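Local coordinates for 2-C-methyl-D-erythritol 4-phosphate cytidylyltransferase (Anaerococcus prevotii, PDB 4KT7), which probably catalyses the transfer of a cytidylyl group from CTP to 2-C-methyl-D-erythritol 4-phosphate, a step in isoprenoid biosynthesis, at residues G36-E41 with K69-K74; L122-A127 with V134-K139; V144-D149 with F155-D160; A178-Y183 with S194-F199. All blocks are in the same frame, centred on the assembly; numbering follows the deposited sequence. Where two conformers were deposited one is given.

Along the chain the four contacts come in series, each closing before the next opens. Contact 1 joins helices 39-48 and 65-73, about 41 Å from contact 3 between centres, on the opposite side of the chain's centre. Contact 2 sets helix 118-127 on strand 133-139 of the mixed sheet. It touches contact 4 through Ile135 and Ser194, and contact 3 through Lys139 on Arg159 and Asp160. Contact 3 is an arm projecting from the body after strand 133-139; contact 4 joins helices 173-184 and 196-199. Lys145 and Thr156 bond Ser194 and Glu198 of the second subunit, so contacts 3 and 4, about 12 Å apart (nearest atoms) within one chain, meet across the dimer.

Contact 1 (G36-E41 with K69-K74); sequences GRKVLE and KDILEK
Lys38, at the N-cap position of helix 39-48, is the first residue of 36-41 to touch Ile71 of helix 65-73. Its chi1 (-64°) and extended chi2 (177°) put CD 3.7 Å from Ile71 CD1, and the bends beyond direct CE and NZ, so the methylenes and not the ammonium make the contact. Glu41, one helical turn on, also uses its aliphatic part. With chi1 at -78°, CG stands beside the backbone N and reaches the fork of the isoleucine, where Glu41 CG lies 3.8 Å from both Ile71 CG1 and Ile71 CG2. No hydrogen bond crosses between the segments. Glu41 OE2 remains 4.7 Å from Lys74 NZ, which allows at most a longer-range attraction; the lysine forms its salt bridge with Asp45. Ile71 thus receives both side chains from the start of helix 39-48. Beneath this helix pair runs the parallel part of the central sheet: Leu40 and Leu72 both pack on Leu58 of strand 55-60, and Leu72 also meets Leu44 and strand 79-83.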
loop_
_atom_site.group_PDB
_atom_site.type_symbol
_atom_site.label_atom_id
_atom_site.label_comp_id
_atom_site.label_asym_id
_atom_site.label_seq_id
_atom_site.Cartn_x
_atom_site.Cartn_y
_atom_site.Cartn_z
ATOM N N GLY A 36 17.628 17.161 -4.779
ATOM C CA GLY A 36 18.306 18.161 -5.584
ATOM C C GLY A 36 18.413 17.771 -7.046
ATOM O O GLY A 36 19.126 18.416 -7.822
ATOM N N ARG A 37 17.695 16.725 -7.438
ATOM C CA ARG A 37 17.733 16.265 -8.818
ATOM C C ARG A 37 16.318 15.942 -9.299
ATOM O O ARG A 37 15.515 15.383 -8.550
ATOM C CB ARG A 37 18.645 15.039 -8.933
ATOM C CG ARG A 37 19.106 14.706 -10.346
ATOM C CD ARG A 37 20.465 14.014 -10.308
ATOM N NE ARG A 37 20.600 13.156 -9.130
ATOM C CZ ARG A 37 20.933 11.870 -9.171
ATOM N NH1 ARG A 37 21.172 11.283 -10.335
ATOM N NH2 ARG A 37 21.028 11.169 -8.050
ATOM N N LYS A 38 16.014 16.318 -10.538
ATOM C CA LYS A 38 14.712 16.040 -11.134
ATOM C C LYS A 38 14.478 14.531 -11.082
ATOM O O LYS A 38 15.387 13.757 -11.376
ATOM C CB LYS A 38 14.665 16.543 -12.578
ATOM C CG LYS A 38 14.793 18.054 -12.717
ATOM C CD LYS A 38 14.805 18.468 -14.182
ATOM C CE LYS A 38 16.021 19.328 -14.519
ATOM N NZ LYS A 38 16.036 20.618 -13.785
ATOM N N VAL A 39 13.281 14.114 -10.676
ATOM C CA VAL A 39 12.993 12.688 -10.513
ATOM C C VAL A 39 13.282 11.872 -11.771
ATOM O O VAL A 39 13.813 10.761 -11.693
ATOM C CB VAL A 39 11.557 12.459 -10.015
ATOM C CG1 VAL A 39 11.180 10.989 -10.095
ATOM C CG2 VAL A 39 11.422 12.986 -8.577
ATOM N N LEU A 40 12.970 12.433 -12.931
ATOM C CA LEU A 40 13.146 11.707 -14.180
ATOM C C LEU A 40 14.628 11.468 -14.442
ATOM O O LEU A 40 14.997 10.451 -15.022
ATOM C CB LEU A 40 12.511 12.466 -15.351
ATOM C CG LEU A 40 12.619 11.771 -16.709
ATOM C CD1 LEU A 40 11.991 10.382 -16.661
ATOM C CD2 LEU A 40 11.970 12.613 -17.800
ATOM N N GLU A 41 15.474 12.400 -14.005
ATOM C CA GLU A 41 16.915 12.270 -14.208
ATOM C C GLU A 41 17.493 11.116 -13.402
ATOM O O GLU A 41 18.364 10.394 -13.880
ATOM C CB GLU A 41 17.643 13.559 -13.827
ATOM C CG GLU A 41 17.570 14.662 -14.854
ATOM C CD GLU A 41 18.441 15.842 -14.466
ATOM O OE1 GLU A 41 18.029 16.627 -13.584
ATOM O OE2 GLU A 41 19.551 15.970 -15.024
ATOM N N LYS A 69 15.067 17.968 -23.675
ATOM C CA LYS A 69 16.264 18.062 -24.503
ATOM C C LYS A 69 17.515 18.327 -23.661
ATOM O O LYS A 69 18.585 17.752 -23.905
ATOM C CB LYS A 69 16.104 19.186 -25.532
ATOM C CG LYS A 69 15.033 18.943 -26.581
ATOM C CD LYS A 69 14.968 20.125 -27.554
ATOM C CE LYS A 69 13.994 19.865 -28.700
ATOM N NZ LYS A 69 13.857 21.035 -29.624
ATOM N N ASP A 70 17.384 19.214 -22.679
ATOM C CA ASP A 70 18.515 19.591 -21.834
ATOM C C ASP A 70 18.962 18.396 -21.003
ATOM O O ASP A 70 20.152 18.155 -20.807
ATOM C CB ASP A 70 18.136 20.747 -20.906
ATOM C CG ASP A 70 17.901 22.050 -21.651
ATOM O OD1 ASP A 70 18.325 22.163 -22.823
ATOM O OD2 ASP A 70 17.302 22.968 -21.049
ATOM N N ILE A 71 17.989 17.644 -20.518
ATOM C CA ILE A 71 18.277 16.465 -19.732
ATOM C C ILE A 71 18.958 15.409 -20.601
ATOM O O ILE A 71 19.921 14.769 -20.171
ATOM C CB ILE A 71 16.991 15.936 -19.071
ATOM C CG1 ILE A 71 16.641 16.818 -17.862
ATOM C CG2 ILE A 71 17.130 14.472 -18.674
ATOM C CD1 ILE A 71 15.205 16.661 -17.386
ATOM N N LEU A 72 18.498 15.269 -21.842
ATOM C CA LEU A 72 19.014 14.224 -22.730
ATOM C C LEU A 72 20.423 14.473 -23.266
ATOM O O LEU A 72 21.084 13.534 -23.715
ATOM C CB LEU A 72 18.047 13.959 -23.891
ATOM C CG LEU A 72 16.807 13.176 -23.478
ATOM C CD1 LEU A 72 15.928 12.844 -24.676
ATOM C CD2 LEU A 72 17.246 11.906 -22.781
ATOM N N GLU A 73 20.889 15.719 -23.213
ATOM C CA GLU A 73 22.228 16.039 -23.715
ATOM C C GLU A 73 23.308 15.341 -22.904
ATOM O O GLU A 73 24.368 15.001 -23.423
ATOM C CB GLU A 73 22.484 17.545 -23.686
ATOM C CG GLU A 73 21.679 18.333 -24.690
ATOM C CD GLU A 73 22.229 19.725 -24.885
ATOM O OE1 GLU A 73 22.572 20.380 -23.874
ATOM O OE2 GLU A 73 22.335 20.159 -26.051
ATOM N N LYS A 74 23.033 15.136 -21.623
ATOM C CA LYS A 74 23.989 14.494 -20.727
ATOM C C LYS A 74 24.183 13.006 -21.074
ATOM O O LYS A 74 25.188 12.393 -20.701
ATOM C CB LYS A 74 23.558 14.710 -19.263
ATOM C CG LYS A 74 23.563 13.471 -18.376
ATOM C CD LYS A 74 23.292 13.822 -16.908
ATOM C CE LYS A 74 23.399 12.579 -16.020
ATOM N NZ LYS A 74 23.014 12.824 -14.598
#

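Contact 2 (L122-A127 with V134-K139); sequences LKTINA and VITATK
Thr124 and Ala127 of helix 118-127 lie on Val134 and Thr136 in a beta-alpha-beta crossover. The helix connects strands 105-110 and 133-139, which run parallel with the antiparallel strand 168-172 between them. The segment axes approach to 8.3 Å and their directions differ by 146°, so the strand runs back roughly against the helix. Val134 buries the largest share of any residue here. Its CG1 methyl, anti to the backbone N (chi1 -178°), lies 3.5 Å from Ala127 CB, while its second methyl, Val134 CG2, is 3.7 Å from the same Ala127 CB. Thr124, one turn earlier in the helix, adds its own methyl, with Thr124 CG2 3.9 Å from Val134 CG1. With an alanine in place of Val134 both methyls go, which would probably leave Ala127 CB and Thr124 CG2 facing a gap between helix and sheet. Val134 also packs on Val209 of strand 206-210, the parallel neighbour of its own strand. No hydrogen bond joins the two segments; each threonine hydroxyl has its partner elsewhere: Thr124 OG1 with Leu120 O one turn back, and Thr136 OG1 with Pro168 O. The Thr136 methyl, anti to its carbonyl carbon, instead crosses the Thr124 side chain at about a right angle, bringing Thr136 CG2 to 3.4 Å from Thr124 OG1.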
loop_
_atom_site.group_PDB
_atom_site.type_symbol
_atom_site.label_atom_id
_atom_site.label_comp_id
_atom_site.label_asym_id
_atom_site.label_seq_id
_atom_site.Cartn_x
_atom_site.Cartn_y
_atom_site.Cartn_z
ATOM N N LEU A 122 17.369 -5.772 -14.330
ATOM C CA LEU A 122 18.005 -6.998 -14.820
ATOM C C LEU A 122 17.162 -8.230 -14.491
ATOM O O LEU A 122 17.011 -9.130 -15.323
ATOM C CB LEU A 122 19.397 -7.152 -14.214
ATOM C CG LEU A 122 20.440 -6.111 -14.648
ATOM C CD1 LEU A 122 21.784 -6.325 -13.944
ATOM C CD2 LEU A 122 20.625 -6.158 -16.158
ATOM N N LYS A 123 16.597 -8.273 -13.285
ATOM C CA LYS A 123 15.754 -9.403 -12.893
ATOM C C LYS A 123 14.512 -9.482 -13.755
ATOM O O LYS A 123 14.056 -10.578 -14.111
ATOM C CB LYS A 123 15.349 -9.290 -11.423
ATOM C CG LYS A 123 16.473 -9.667 -10.454
ATOM C CD LYS A 123 16.249 -9.008 -9.085
ATOM C CE LYS A 123 14.934 -9.455 -8.461
ATOM N NZ LYS A 123 14.556 -8.680 -7.225
ATOM N N THR A 124 13.949 -8.322 -14.075
ATOM C CA THR A 124 12.764 -8.275 -14.924
ATOM C C THR A 124 13.124 -8.755 -16.329
ATOM O O THR A 124 12.402 -9.553 -16.925
ATOM C CB THR A 124 12.207 -6.848 -14.984
ATOM O OG1 THR A 124 11.987 -6.392 -13.652
ATOM C CG2 THR A 124 10.895 -6.804 -15.743
ATOM N N ILE A 125 14.254 -8.288 -16.855
ATOM C CA ILE A 125 14.710 -8.739 -18.177
ATOM C C ILE A 125 14.991 -10.260 -18.211
ATOM O O ILE A 125 14.551 -10.972 -19.125
ATOM C CB ILE A 125 15.950 -7.926 -18.627
ATOM C CG1 ILE A 125 15.538 -6.494 -18.963
ATOM C CG2 ILE A 125 16.666 -8.559 -19.836
ATOM C CD1 ILE A 125 16.726 -5.609 -19.317
ATOM N N ASN A 126 15.692 -10.776 -17.205
ATOM C CA ASN A 126 15.997 -12.210 -17.172
ATOM C C ASN A 126 14.764 -13.112 -17.068
ATOM O O ASN A 126 14.812 -14.265 -17.481
ATOM C CB ASN A 126 17.013 -12.540 -16.079
ATOM C CG ASN A 126 18.408 -12.039 -16.420
ATOM O OD1 ASN A 126 18.715 -11.759 -17.589
ATOM N ND2 ASN A 126 19.262 -11.926 -15.408
ATOM N N ALA A 127 13.659 -12.598 -16.533
ATOM C CA ALA A 127 12.445 -13.397 -16.483
ATOM C C ALA A 127 11.842 -13.582 -17.893
ATOM O O ALA A 127 11.039 -14.494 -18.120
ATOM C CB ALA A 127 11.435 -12.776 -15.538
ATOM N N VAL A 134 6.081 -10.233 -17.797
ATOM C CA VAL A 134 6.749 -10.201 -16.505
ATOM C C VAL A 134 6.331 -8.905 -15.810
ATOM O O VAL A 134 6.344 -7.849 -16.430
ATOM C CB VAL A 134 8.279 -10.169 -16.702
ATOM C CG1 VAL A 134 9.010 -10.191 -15.351
ATOM C CG2 VAL A 134 8.751 -11.347 -17.596
ATOM N N ILE A 135 5.944 -8.964 -14.538
ATOM C CA ILE A 135 5.687 -7.721 -13.794
ATOM C C ILE A 135 6.423 -7.750 -12.475
ATOM O O ILE A 135 6.776 -8.825 -11.995
ATOM C CB ILE A 135 4.188 -7.523 -13.504
ATOM C CG1 ILE A 135 3.676 -8.608 -12.545
ATOM C CG2 ILE A 135 3.396 -7.582 -14.797
ATOM C CD1 ILE A 135 2.194 -8.439 -12.182
ATOM N N THR A 136 6.684 -6.577 -11.891
ATOM C CA THR A 136 7.332 -6.512 -10.577
ATOM C C THR A 136 6.228 -6.219 -9.552
ATOM O O THR A 136 5.324 -5.447 -9.843
ATOM C CB THR A 136 8.396 -5.403 -10.526
ATOM O OG1 THR A 136 7.863 -4.234 -11.156
ATOM C CG2 THR A 136 9.634 -5.827 -11.267
ATOM N N ALA A 137 6.300 -6.819 -8.365
ATOM C CA ALA A 137 5.245 -6.643 -7.363
ATOM C C ALA A 137 5.812 -6.970 -5.993
ATOM O O ALA A 137 6.849 -7.634 -5.903
ATOM C CB ALA A 137 4.030 -7.555 -7.691
ATOM N N THR A 138 5.148 -6.490 -4.932
ATOM C CA THR A 138 5.617 -6.746 -3.564
ATOM C C THR A 138 4.467 -7.232 -2.700
ATOM O O THR A 138 3.335 -6.742 -2.835
ATOM C CB THR A 138 6.213 -5.503 -2.885
ATOM O OG1 THR A 138 5.279 -4.411 -2.960
ATOM C CG2 THR A 138 7.574 -5.116 -3.512
ATOM N N LYS A 139 4.753 -8.190 -1.818
ATOM C CA LYS A 139 3.716 -8.711 -0.948
ATOM C C LYS A 139 3.161 -7.553 -0.136
ATOM O O LYS A 139 3.922 -6.724 0.378
ATOM C CB LYS A 139 4.242 -9.791 -0.011
ATOM C CG LYS A 139 3.129 -10.414 0.830
ATOM C CD LYS A 139 3.678 -11.492 1.762
ATOM C CE LYS A 139 3.909 -12.793 1.001
ATOM N NZ LYS A 139 4.802 -13.698 1.778
#

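Contact 3 (V144-D149 with F155-D160); sequences VKIIDD and FTPNRD
Ile146 and Phe155 form an antiparallel hydrogen-bonded pair in the beta hairpin of strands 144-147 and 153-155, the extended arm by which enzymes of this family dimerise. Ile146 N donates to Phe155 O at 3.0 Å, and Phe155 N returns a longer bond to Ile146 O, 3.3 Å. On the face carrying both side chains, Ile146 CB lies 3.7 Å from Phe155 CE1, and Ile146 CG1 also meets Pro157 CG. Beside this pair, the chain of Lys145 bends at chi2 (-96°) and brings NZ to 3.0 Å from Thr156 OG1. The second subunit completes this polar group: its Asp192 forms a salt bridge with Lys145 and its Ser194 a hydrogen bond, while its Glu198 bonds Thr156. A methionine in place of Lys145 would probably leave Asp192 of the second subunit without this charge partner and Thr156 without one of its bonds. Toward Pro157, a water bridges the segments, donating to Val144 O and to Pro157 O, 2.7 Å from the latter.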
loop_
_atom_site.group_PDB
_atom_site.type_symbol
_atom_site.label_atom_id
_atom_site.label_comp_id
_atom_site.label_asym_id
_atom_site.label_seq_id
_atom_site.Cartn_x
_atom_site.Cartn_y
_atom_site.Cartn_z
ATOM N N VAL A 144 -5.279 -6.710 3.189
ATOM C CA VAL A 144 -6.327 -6.444 2.211
ATOM C C VAL A 144 -7.632 -7.197 2.502
ATOM O O VAL A 144 -7.601 -8.356 2.924
ATOM C CB VAL A 144 -5.846 -6.844 0.802
ATOM C CG1 VAL A 144 -7.004 -6.853 -0.182
ATOM C CG2 VAL A 144 -4.764 -5.879 0.344
ATOM N N LYS A 145 -8.774 -6.530 2.294
ATOM C CA LYS A 145 -10.074 -7.206 2.315
ATOM C C LYS A 145 -10.749 -6.952 0.987
ATOM O O LYS A 145 -10.600 -5.869 0.419
ATOM C CB LYS A 145 -10.990 -6.653 3.415
ATOM C CG LYS A 145 -10.402 -6.672 4.821
ATOM C CD LYS A 145 -10.803 -7.889 5.628
ATOM C CE LYS A 145 -10.299 -7.742 7.067
ATOM N NZ LYS A 145 -10.604 -8.968 7.875
ATOM N N ILE A 146 -11.505 -7.933 0.507
ATOM C CA ILE A 146 -12.442 -7.703 -0.581
ATOM C C ILE A 146 -13.798 -7.374 0.032
ATOM O O ILE A 146 -14.302 -8.125 0.871
ATOM C CB ILE A 146 -12.598 -8.960 -1.454
ATOM C CG1 ILE A 146 -11.242 -9.371 -2.026
ATOM C CG2 ILE A 146 -13.596 -8.700 -2.584
ATOM C CD1 ILE A 146 -10.559 -8.247 -2.755
ATOM N N ILE A 147 -14.396 -6.251 -0.366
ATOM C CA ILE A 147 -15.654 -5.825 0.241
ATOM C C ILE A 147 -16.751 -5.767 -0.832
ATOM O O ILE A 147 -16.445 -5.829 -2.020
ATOM C CB ILE A 147 -15.497 -4.456 0.904
ATOM C CG1 ILE A 147 -15.444 -3.382 -0.171
ATOM C CG2 ILE A 147 -14.201 -4.403 1.752
ATOM C CD1 ILE A 147 -15.928 -2.051 0.295
ATOM N N ASP A 148 -18.017 -5.639 -0.432
ATOM C CA ASP A 148 -19.113 -5.581 -1.419
ATOM C C ASP A 148 -19.691 -4.182 -1.581
ATOM O O ASP A 148 -19.183 -3.227 -0.984
ATOM C CB ASP A 148 -20.221 -6.599 -1.102
ATOM C CG ASP A 148 -20.921 -6.334 0.221
ATOM O OD1 ASP A 148 -20.951 -5.174 0.694
ATOM O OD2 ASP A 148 -21.475 -7.299 0.798
ATOM N N ASP A 149 -20.755 -4.067 -2.378
ATOM C CA ASP A 149 -21.377 -2.770 -2.679
ATOM C C ASP A 149 -22.032 -2.109 -1.481
ATOM O O ASP A 149 -22.269 -0.901 -1.487
ATOM C CB ASP A 149 -22.433 -2.929 -3.770
ATOM C CG ASP A 149 -21.833 -3.283 -5.104
ATOM O OD1 ASP A 149 -21.212 -2.388 -5.722
ATOM O OD2 ASP A 149 -21.990 -4.449 -5.531
ATOM N N PHE A 155 -14.656 -11.215 1.923
ATOM C CA PHE A 155 -13.717 -12.160 2.526
ATOM C C PHE A 155 -12.321 -11.545 2.616
ATOM O O PHE A 155 -12.044 -10.497 2.014
ATOM C CB PHE A 155 -13.672 -13.469 1.712
ATOM C CG PHE A 155 -13.018 -13.315 0.361
ATOM C CD1 PHE A 155 -13.691 -12.709 -0.675
ATOM C CD2 PHE A 155 -11.724 -13.751 0.145
ATOM C CE1 PHE A 155 -13.094 -12.557 -1.913
ATOM C CE2 PHE A 155 -11.119 -13.608 -1.098
ATOM C CZ PHE A 155 -11.802 -13.001 -2.121
ATOM N N THR A 156 -11.452 -12.189 3.388
ATOM C CA THR A 156 -10.074 -11.765 3.511
ATOM C C THR A 156 -9.233 -12.707 2.677
ATOM O O THR A 156 -9.175 -13.902 2.970
ATOM C CB THR A 156 -9.580 -11.859 4.963
ATOM O OG1 THR A 156 -10.512 -11.205 5.834
ATOM C CG2 THR A 156 -8.209 -11.206 5.108
ATOM N N PRO A 157 -8.582 -12.181 1.629
ATOM C CA PRO A 157 -7.777 -13.071 0.791
ATOM C C PRO A 157 -6.615 -13.596 1.592
ATOM O O PRO A 157 -6.189 -12.946 2.555
ATOM C CB PRO A 157 -7.249 -12.147 -0.315
ATOM C CG PRO A 157 -8.196 -10.989 -0.337
ATOM C CD PRO A 157 -8.652 -10.815 1.087
ATOM N N ASN A 158 -6.128 -14.772 1.215
ATOM C CA ASN A 158 -4.935 -15.338 1.814
ATOM C C ASN A 158 -3.808 -14.328 1.645
ATOM O O ASN A 158 -3.441 -14.002 0.523
ATOM C CB ASN A 158 -4.581 -16.641 1.089
ATOM C CG ASN A 158 -3.434 -17.370 1.736
ATOM O OD1 ASN A 158 -2.631 -16.768 2.466
ATOM N ND2 ASN A 158 -3.349 -18.680 1.490
ATOM N N ARG A 159 -3.273 -13.836 2.756
ATOM C CA ARG A 159 -2.280 -12.749 2.768
ATOM C C ARG A 159 -0.973 -13.020 2.054
ATOM O O ARG A 159 -0.315 -12.080 1.589
ATOM C CB ARG A 159 -1.937 -12.372 4.202
ATOM C CG ARG A 159 -2.489 -11.041 4.625
ATOM C CD ARG A 159 -1.923 -10.639 5.966
ATOM N NE ARG A 159 -1.615 -9.213 6.034
ATOM C CZ ARG A 159 -0.384 -8.723 6.156
ATOM N NH1 ARG A 159 0.658 -9.544 6.225
ATOM N NH2 ARG A 159 -0.197 -7.413 6.216
ATOM N N ASP A 160 -0.568 -14.283 2.010
ATOM C CA ASP A 160 0.683 -14.657 1.350
ATOM C C ASP A 160 0.642 -14.482 -0.163
ATOM O O ASP A 160 1.679 -14.537 -0.834
ATOM C CB ASP A 160 1.010 -16.109 1.655
ATOM C CG ASP A 160 1.428 -16.314 3.079
ATOM O OD1 ASP A 160 2.209 -15.471 3.577
ATOM O OD2 ASP A 160 0.977 -17.309 3.687
HETATM O O HOH W 1 -5.534 -10.357 3.110
#

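Contact 4 (A178-Y183 with S194-F199); sequences AMYEKY and SQLFEF
Leu196 of the short helix 196-199 inserts its forked end against Tyr180 and Tyr183 of helix 173-184, in a buried helix-to-helix contact beside the central sheet. The evidence is in how the branches divide: Leu196 CD1 lies 3.8 Å from Tyr180 CD1, and Leu196 CD2 lies 3.7 Å from Tyr183 CD1. Each tyrosine side chain crosses the leucine at about a right angle. Tyr183 CG is anti to the backbone N (chi1 176°), which swings the ring so that its CG and CD1 meet Leu196 CD2. The helix position itself sets Tyr183 CB 3.7 Å from Leu196 CD2. Met179, a selenomethionine in the crystal, adds its CB at 4.0 Å from Leu196 CD1. Farther along, its chain bends at chi2 (-58°), which places SE above the face of Phe197. This Met-aromatic contact is long, with Met179 SE 5.4 Å from the centroid of the Phe197 ring, yet well centred, only 2° off the ring normal. The same Phe197 packs on Ala133 and Val206 of the sheet, while Tyr180 and Tyr183 also touch helix 88-97. The Tyr180 hydroxyl is satisfied by Asp193, just before the second segment. Across the two segments no hydrogen bond forms, so the contact is apolar, chiefly Leu196 against the two tyrosines, with a distant Met-aromatic contact that would involve sulfur in the natural protein.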
loop_
_atom_site.group_PDB
_atom_site.type_symbol
_atom_site.label_atom_id
_atom_site.label_comp_id
_atom_site.label_asym_id
_atom_site.label_seq_id
_atom_site.Cartn_x
_atom_site.Cartn_y
_atom_site.Cartn_z
ATOM N N ALA A 178 0.269 -6.393 -30.043
ATOM C CA ALA A 178 -1.001 -6.945 -30.536
ATOM C C ALA A 178 -2.119 -6.761 -29.501
ATOM O O ALA A 178 -3.256 -6.408 -29.836
ATOM C CB ALA A 178 -0.848 -8.424 -30.899
HETATM N N MSE A 179 -1.788 -6.993 -28.241
HETATM C CA MSE A 179 -2.742 -6.805 -27.151
HETATM C C MSE A 179 -3.190 -5.347 -27.106
HETATM O O MSE A 179 -4.355 -5.059 -26.838
HETATM C CB MSE A 179 -2.094 -7.161 -25.805
HETATM C CG MSE A 179 -1.779 -8.653 -25.550
HETATM SE SE MSE A 179 -3.386 -9.730 -25.673
HETATM C CE MSE A 179 -3.155 -10.302 -27.525
ATOM N N TYR A 180 -2.253 -4.432 -27.352
ATOM C CA TYR A 180 -2.557 -3.007 -27.331
ATOM C C TYR A 180 -3.525 -2.605 -28.437
ATOM O O TYR A 180 -4.450 -1.802 -28.220
ATOM C CB TYR A 180 -1.270 -2.164 -27.350
ATOM C CG TYR A 180 -1.043 -1.479 -26.025
ATOM C CD1 TYR A 180 -0.405 -2.132 -24.986
ATOM C CD2 TYR A 180 -1.543 -0.205 -25.792
ATOM C CE1 TYR A 180 -0.221 -1.512 -23.748
ATOM C CE2 TYR A 180 -1.378 0.417 -24.570
ATOM C CZ TYR A 180 -0.720 -0.243 -23.550
ATOM O OH TYR A 180 -0.559 0.378 -22.331
ATOM N N GLU A 181 -3.346 -3.179 -29.620
ATOM C CA GLU A 181 -4.294 -2.906 -30.696
ATOM C C GLU A 181 -5.686 -3.429 -30.357
ATOM O O GLU A 181 -6.675 -2.763 -30.639
ATOM C CB GLU A 181 -3.796 -3.499 -32.006
ATOM C CG GLU A 181 -2.526 -2.848 -32.483
ATOM C CD GLU A 181 -2.125 -3.311 -33.879
ATOM O OE1 GLU A 181 -1.753 -4.502 -34.032
ATOM O OE2 GLU A 181 -2.190 -2.480 -34.816
ATOM N N LYS A 182 -5.761 -4.612 -29.750
ATOM C CA LYS A 182 -7.031 -5.133 -29.248
ATOM C C LYS A 182 -7.646 -4.219 -28.192
ATOM O O LYS A 182 -8.850 -3.976 -28.191
ATOM C CB LYS A 182 -6.843 -6.520 -28.635
ATOM C CG LYS A 182 -6.745 -7.641 -29.645
ATOM C CD LYS A 182 -6.475 -8.952 -28.937
ATOM C CE LYS A 182 -6.810 -10.120 -29.831
ATOM N NZ LYS A 182 -8.257 -10.128 -30.237
ATOM N N TYR A 183 -6.817 -3.723 -27.287
ATOM C CA TYR A 183 -7.290 -2.796 -26.256
ATOM C C TYR A 183 -7.879 -1.521 -26.843
ATOM O O TYR A 183 -8.934 -1.049 -26.407
ATOM C CB TYR A 183 -6.155 -2.437 -25.298
ATOM C CG TYR A 183 -6.556 -1.410 -24.264
ATOM C CD1 TYR A 183 -7.393 -1.753 -23.207
ATOM C CD2 TYR A 183 -6.113 -0.097 -24.347
ATOM C CE1 TYR A 183 -7.770 -0.819 -22.259
ATOM C CE2 TYR A 183 -6.492 0.849 -23.401
ATOM C CZ TYR A 183 -7.318 0.481 -22.360
ATOM O OH TYR A 183 -7.696 1.409 -21.411
ATOM N N SER A 194 -0.441 -5.526 -17.876
ATOM C CA SER A 194 -0.478 -6.985 -17.760
ATOM C C SER A 194 -1.898 -7.513 -17.606
ATOM O O SER A 194 -2.144 -8.691 -17.862
ATOM C CB SER A 194 0.400 -7.498 -16.615
ATOM O OG SER A 194 -0.220 -7.262 -15.361
ATOM N N GLN A 195 -2.841 -6.653 -17.221
ATOM C CA GLN A 195 -4.236 -7.103 -17.111
ATOM C C GLN A 195 -4.813 -7.363 -18.504
ATOM O O GLN A 195 -5.833 -8.055 -18.655
ATOM C CB GLN A 195 -5.111 -6.104 -16.337
ATOM C CG GLN A 195 -6.499 -6.675 -15.979
ATOM C CD GLN A 195 -7.357 -5.704 -15.201
ATOM O OE1 GLN A 195 -7.199 -4.487 -15.318
ATOM N NE2 GLN A 195 -8.275 -6.238 -14.393
ATOM N N LEU A 196 -4.145 -6.840 -19.533
ATOM C CA LEU A 196 -4.570 -7.125 -20.903
ATOM C C LEU A 196 -4.627 -8.639 -21.123
ATOM O O LEU A 196 -5.463 -9.147 -21.870
ATOM C CB LEU A 196 -3.629 -6.461 -21.911
ATOM C CG LEU A 196 -3.736 -4.928 -21.987
ATOM C CD1 LEU A 196 -2.725 -4.366 -22.994
ATOM C CD2 LEU A 196 -5.139 -4.507 -22.380
ATOM N N PHE A 197 -3.761 -9.366 -20.428
ATOM C CA PHE A 197 -3.697 -10.805 -20.604
ATOM C C PHE A 197 -4.945 -11.502 -20.112
ATOM O O PHE A 197 -5.323 -12.548 -20.640
ATOM C CB PHE A 197 -2.425 -11.363 -19.965
ATOM C CG PHE A 197 -1.201 -11.080 -20.776
ATOM C CD1 PHE A 197 -0.690 -9.791 -20.857
ATOM C CD2 PHE A 197 -0.575 -12.089 -21.485
ATOM C CE1 PHE A 197 0.427 -9.524 -21.635
ATOM C CE2 PHE A 197 0.546 -11.822 -22.252
ATOM C CZ PHE A 197 1.035 -10.532 -22.331
ATOM N N GLU A 198 -5.601 -10.908 -19.118
ATOM C CA GLU A 198 -6.838 -11.470 -18.603
ATOM C C GLU A 198 -7.994 -11.100 -19.501
ATOM O O GLU A 198 -8.846 -11.934 -19.803
ATOM C CB GLU A 198 -7.098 -10.988 -17.172
ATOM C CG GLU A 198 -6.094 -11.516 -16.165
ATOM C CD GLU A 198 -6.108 -10.730 -14.857
ATOM O OE1 GLU A 198 -7.156 -10.729 -14.149
ATOM O OE2 GLU A 198 -5.064 -10.113 -14.537
ATOM N N PHE A 199 -8.030 -9.855 -19.955
ATOM C CA PHE A 199 -9.151 -9.425 -20.798
ATOM C C PHE A 199 -9.222 -10.181 -22.121
ATOM O O PHE A 199 -10.299 -10.397 -22.672
ATOM C CB PHE A 199 -9.090 -7.923 -21.074
ATOM C CG PHE A 199 -9.573 -7.088 -19.930
ATOM C CD1 PHE A 199 -10.869 -7.238 -19.450
ATOM C CD2 PHE A 199 -8.746 -6.147 -19.338
ATOM C CE1 PHE A 199 -11.330 -6.470 -18.383
ATOM C CE2 PHE A 199 -9.199 -5.372 -18.275
ATOM C CZ PHE A 199 -10.492 -5.539 -17.795
#